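Side-chain contact in putative periplasmic protein (Salmonella enterica, PDB 3OE3), which probably protects the bacterium from host defence by binding and inhibiting C-type lysozymes in the periplasm: residues C[53-58]-C[62-67]. Residues are numbered along the deposited sequence; the frame is centred on the assembly and turned at random.
Sequences NYEAID and TYKLYT
Asn53 sets its amide oxygen over the root of the Tyr66 side chain, OD1 lying 3.3 Å from Tyr66 CD1 and close to CA and CB. The two side chains cross at about a right angle, with the amide plane turned 50° from the ring, an oblique meeting, not a stack. Asn53 CG stands anti to the carbonyl carbon (chi1 -52°), and the turn about the next bond aims OD1 at the neighbouring strand. There it takes a weak, bent bond from Thr67 N at 3.4 Å and a much shorter one from a water, 2.6 Å from OD1, that also donates to Thr67 O. Thr67 OG1 is hydrogen-bonded to Ala52 O. Strands 52-56 and 64-68 form an antiparallel hairpin, neighbours in the closed eight-stranded barrel of this MliC-family inhibitor. Tyr54 and Leu65 form a hydrogen-bonded pair: Tyr54 N gives to Leu65 O at 2.8 Å, nearly straight and in the carbonyl plane, while Leu65 N returns the bond to Tyr54 O at 2.9 Å. Their side chains run side by side into the buried interior, Leu65 CD2 lying 4.1 Å from Tyr54 CD1, and Leu65 O sits at the edge of the tyrosine ring. Met43 and Leu45 of strand 39-45 pack on Tyr54, Met18 and Val20 of strand 16-24 on Leu65. The face that carries Asn53 and Tyr66 also bears Glu55 and Lys64, whose chains lie alongside each other; a bend at the end of the lysine (chi4 50°) leaves NZ 4.1 Å from Glu55 OE1, beyond a salt bridge though probably still mildly attractive. Glu55 OE2 has a long, weak ion pair with Arg44. Toward the turn, Ala56 N closes the pairing with a longer bond of 3.3 Å to Tyr63 O.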
ATOM      1  N   ASN C  53       9.141 -13.897  -0.020  1.00 15.86           N
ATOM      2  CA  ASN C  53       8.338 -13.998  -1.220  1.00 16.86           C
ATOM      3  C   ASN C  53       6.882 -13.784  -0.883  1.00 14.92           C
ATOM      4  O   ASN C  53       6.359 -14.365   0.077  1.00 17.84           O
ATOM      5  CB  ASN C  53       8.535 -15.369  -1.856  1.00 16.24           C
ATOM      6  CG  ASN C  53      10.000 -15.701  -2.050  1.00 23.11           C
ATOM      7  OD1 ASN C  53      10.716 -14.990  -2.744  1.00 24.76           O
ATOM      8  ND2 ASN C  53      10.457 -16.761  -1.407  1.00 29.37           N
ATOM      9  N   TYR C  54       6.227 -12.939  -1.667  1.00 12.30           N
ATOM     10  CA  TYR C  54       4.871 -12.495  -1.344  1.00 14.75           C
ATOM     11  C   TYR C  54       3.892 -12.845  -2.450  1.00 16.32           C
ATOM     12  O   TYR C  54       4.256 -12.888  -3.625  1.00 14.92           O
ATOM     13  CB  TYR C  54       4.840 -10.975  -1.101  1.00 15.63           C
ATOM     14  CG  TYR C  54       5.751 -10.475   0.004  1.00 12.38           C
ATOM     15  CD1 TYR C  54       7.122 -10.310  -0.218  1.00 14.25           C
ATOM     16  CD2 TYR C  54       5.247 -10.169   1.276  1.00 12.71           C
ATOM     17  CE1 TYR C  54       7.963  -9.861   0.788  1.00 15.18           C
ATOM     18  CE2 TYR C  54       6.092  -9.715   2.283  1.00 15.15           C
ATOM     19  CZ  TYR C  54       7.441  -9.561   2.031  1.00 19.02           C
ATOM     20  OH  TYR C  54       8.280  -9.101   3.023  1.00 18.48           O
ATOM     21  N   GLU C  55       2.638 -13.073  -2.072  1.00 16.44           N
ATOM     22  CA  GLU C  55       1.576 -13.305  -3.046  1.00 16.22           C
ATOM     23  C   GLU C  55       0.375 -12.426  -2.744  1.00 15.28           C
ATOM     24  O   GLU C  55       0.105 -12.092  -1.595  1.00 14.61           O
ATOM     25  CB  GLU C  55       1.159 -14.782  -3.069  1.00 21.65           C
ATOM     26  CG  GLU C  55       0.486 -15.250  -1.797  1.00 22.57           C
ATOM     27  CD  GLU C  55      -0.082 -16.668  -1.905  1.00 33.64           C
ATOM     28  OE1 GLU C  55      -0.163 -17.208  -3.031  1.00 33.67           O
ATOM     29  OE2 GLU C  55      -0.458 -17.228  -0.857  1.00 41.79           O
ATOM     30  N   ALA C  56      -0.353 -12.046  -3.785  1.00 18.25           N
ATOM     31  CA  ALA C  56      -1.546 -11.230  -3.596  1.00 16.34           C
ATOM     32  C   ALA C  56      -2.559 -11.969  -2.739  1.00 17.30           C
ATOM     33  O   ALA C  56      -2.781 -13.171  -2.910  1.00 20.97           O
ATOM     34  CB  ALA C  56      -2.153 -10.866  -4.957  1.00 18.90           C
ATOM     35  N   ILE C  57      -3.155 -11.239  -1.802  1.00 16.76           N
ATOM     36  CA  ILE C  57      -4.181 -11.789  -0.924  1.00 17.63           C
ATOM     37  C   ILE C  57      -5.470 -12.056  -1.696  1.00 22.15           C
ATOM     38  O   ILE C  57      -6.183 -13.020  -1.408  1.00 29.79           O
ATOM     39  CB  ILE C  57      -4.422 -10.852   0.261  1.00 21.15           C
ATOM     40  CG1 ILE C  57      -3.137 -10.783   1.083  1.00 20.26           C
ATOM     41  CG2 ILE C  57      -5.580 -11.344   1.115  1.00 28.68           C
ATOM     42  CD1 ILE C  57      -3.131  -9.732   2.113  1.00 25.13           C
ATOM     43  N   ASP C  58      -5.754 -11.212  -2.684  1.00 19.13           N
ATOM     44  CA  ASP C  58      -6.941 -11.378  -3.522  1.00 23.08           C
ATOM     45  C   ASP C  58      -6.603 -12.385  -4.614  1.00 23.51           C
ATOM     46  O   ASP C  58      -5.805 -12.104  -5.496  1.00 23.47           O
ATOM     47  CB  ASP C  58      -7.349 -10.027  -4.129  1.00 24.46           C
ATOM     48  CG  ASP C  58      -8.634 -10.102  -4.945  1.00 31.79           C
ATOM     49  OD1 ASP C  58      -9.014 -11.202  -5.397  1.00 30.86           O
ATOM     50  OD2 ASP C  58      -9.263  -9.042  -5.137  1.00 33.24           O
ATOM     51  N   THR C  62      -2.684 -12.550  -9.702  1.00 18.02           N
ATOM     52  CA  THR C  62      -1.654 -13.581  -9.696  1.00 18.36           C
ATOM     53  C   THR C  62      -0.253 -12.997  -9.521  1.00 17.37           C
ATOM     54  O   THR C  62       0.742 -13.685  -9.732  1.00 17.19           O
ATOM     55  CB  THR C  62      -1.694 -14.424 -10.989  1.00 26.55           C
ATOM     56  OG1 THR C  62      -1.370 -13.594 -12.110  1.00 25.47           O
ATOM     57  CG2 THR C  62      -3.085 -15.035 -11.190  1.00 31.54           C
ATOM     58  N   TYR C  63      -0.166 -11.728  -9.119  1.00 16.30           N
ATOM     59  CA  TYR C  63       1.126 -11.133  -8.828  1.00 15.61           C
ATOM     60  C   TYR C  63       1.825 -11.863  -7.697  1.00 13.84           C
ATOM     61  O   TYR C  63       1.217 -12.172  -6.668  1.00 15.75           O
ATOM     62  CB  TYR C  63       0.983  -9.649  -8.449  1.00 15.91           C
ATOM     63  CG  TYR C  63       0.469  -8.772  -9.576  1.00 16.01           C
ATOM     64  CD1 TYR C  63       1.215  -8.587 -10.745  1.00 14.03           C
ATOM     65  CD2 TYR C  63      -0.747  -8.120  -9.468  1.00 14.25           C
ATOM     66  CE1 TYR C  63       0.755  -7.786 -11.754  1.00 17.07           C
ATOM     67  CE2 TYR C  63      -1.222  -7.315 -10.491  1.00 18.87           C
ATOM     68  CZ  TYR C  63      -0.470  -7.158 -11.636  1.00 20.03           C
ATOM     69  OH  TYR C  63      -0.936  -6.361 -12.658  1.00 23.13           O
ATOM     70  N   LYS C  64       3.108 -12.129  -7.902  1.00 12.14           N
ATOM     71  CA  LYS C  64       3.986 -12.596  -6.853  1.00 13.31           C
ATOM     72  C   LYS C  64       5.293 -11.794  -6.885  1.00 13.07           C
ATOM     73  O   LYS C  64       5.842 -11.474  -7.957  1.00 14.57           O
ATOM     74  CB  LYS C  64       4.255 -14.101  -6.993  1.00 15.81           C
ATOM     75  CG  LYS C  64       3.029 -14.966  -6.746  1.00 21.32           C
ATOM     76  CD  LYS C  64       3.373 -16.452  -6.847  1.00 25.04           C
ATOM     77  CE  LYS C  64       2.238 -17.324  -6.333  1.00 29.93           C
ATOM     78  NZ  LYS C  64       0.932 -16.951  -6.934  1.00 27.69           N
ATOM     79  N   LEU C  65       5.769 -11.454  -5.696  1.00 13.12           N
ATOM     80  CA  LEU C  65       6.955 -10.640  -5.540  1.00 12.91           C
ATOM     81  C   LEU C  65       7.992 -11.507  -4.852  1.00 16.01           C
ATOM     82  O   LEU C  65       7.793 -11.975  -3.716  1.00 18.07           O
ATOM     83  CB  LEU C  65       6.617  -9.399  -4.684  1.00 11.96           C
ATOM     84  CG  LEU C  65       7.791  -8.515  -4.256  1.00 12.11           C
ATOM     85  CD1 LEU C  65       8.388  -7.819  -5.482  1.00 16.17           C
ATOM     86  CD2 LEU C  65       7.353  -7.480  -3.188  1.00 13.83           C
ATOM     87  N   TYR C  66       9.093 -11.769  -5.549  1.00 15.55           N
ATOM     88  CA  TYR C  66      10.138 -12.601  -4.988  1.00 19.18           C
ATOM     89  C   TYR C  66      11.320 -11.736  -4.632  1.00 22.15           C
ATOM     90  O   TYR C  66      11.854 -11.032  -5.487  1.00 23.66           O
ATOM     91  CB  TYR C  66      10.563 -13.670  -5.992  1.00 18.00           C
ATOM     92  CG  TYR C  66       9.448 -14.615  -6.342  1.00 26.13           C
ATOM     93  CD1 TYR C  66       9.270 -15.792  -5.640  1.00 26.60           C
ATOM     94  CD2 TYR C  66       8.557 -14.321  -7.363  1.00 30.24           C
ATOM     95  CE1 TYR C  66       8.242 -16.657  -5.954  1.00 24.91           C
ATOM     96  CE2 TYR C  66       7.528 -15.182  -7.681  1.00 30.27           C
ATOM     97  CZ  TYR C  66       7.380 -16.349  -6.975  1.00 23.39           C
ATOM     98  OH  TYR C  66       6.357 -17.214  -7.293  1.00 31.99           O
ATOM     99  N   THR C  67      11.738 -11.785  -3.373  1.00 18.13           N
ATOM    100  CA  THR C  67      12.837 -10.937  -2.946  1.00 20.23           C
ATOM    101  C   THR C  67      13.910 -11.735  -2.222  1.00 27.31           C
ATOM    102  O   THR C  67      13.625 -12.738  -1.565  1.00 24.00           O
ATOM    103  CB  THR C  67      12.360  -9.776  -2.043  1.00 21.71           C
ATOM    104  OG1 THR C  67      12.274 -10.214  -0.682  1.00 24.69           O
ATOM    105  CG2 THR C  67      10.996  -9.247  -2.505  1.00 22.34           C
TER
HETATM  106  O   HOH W   1      13.258 -15.264  -2.890  1.00 35.11           O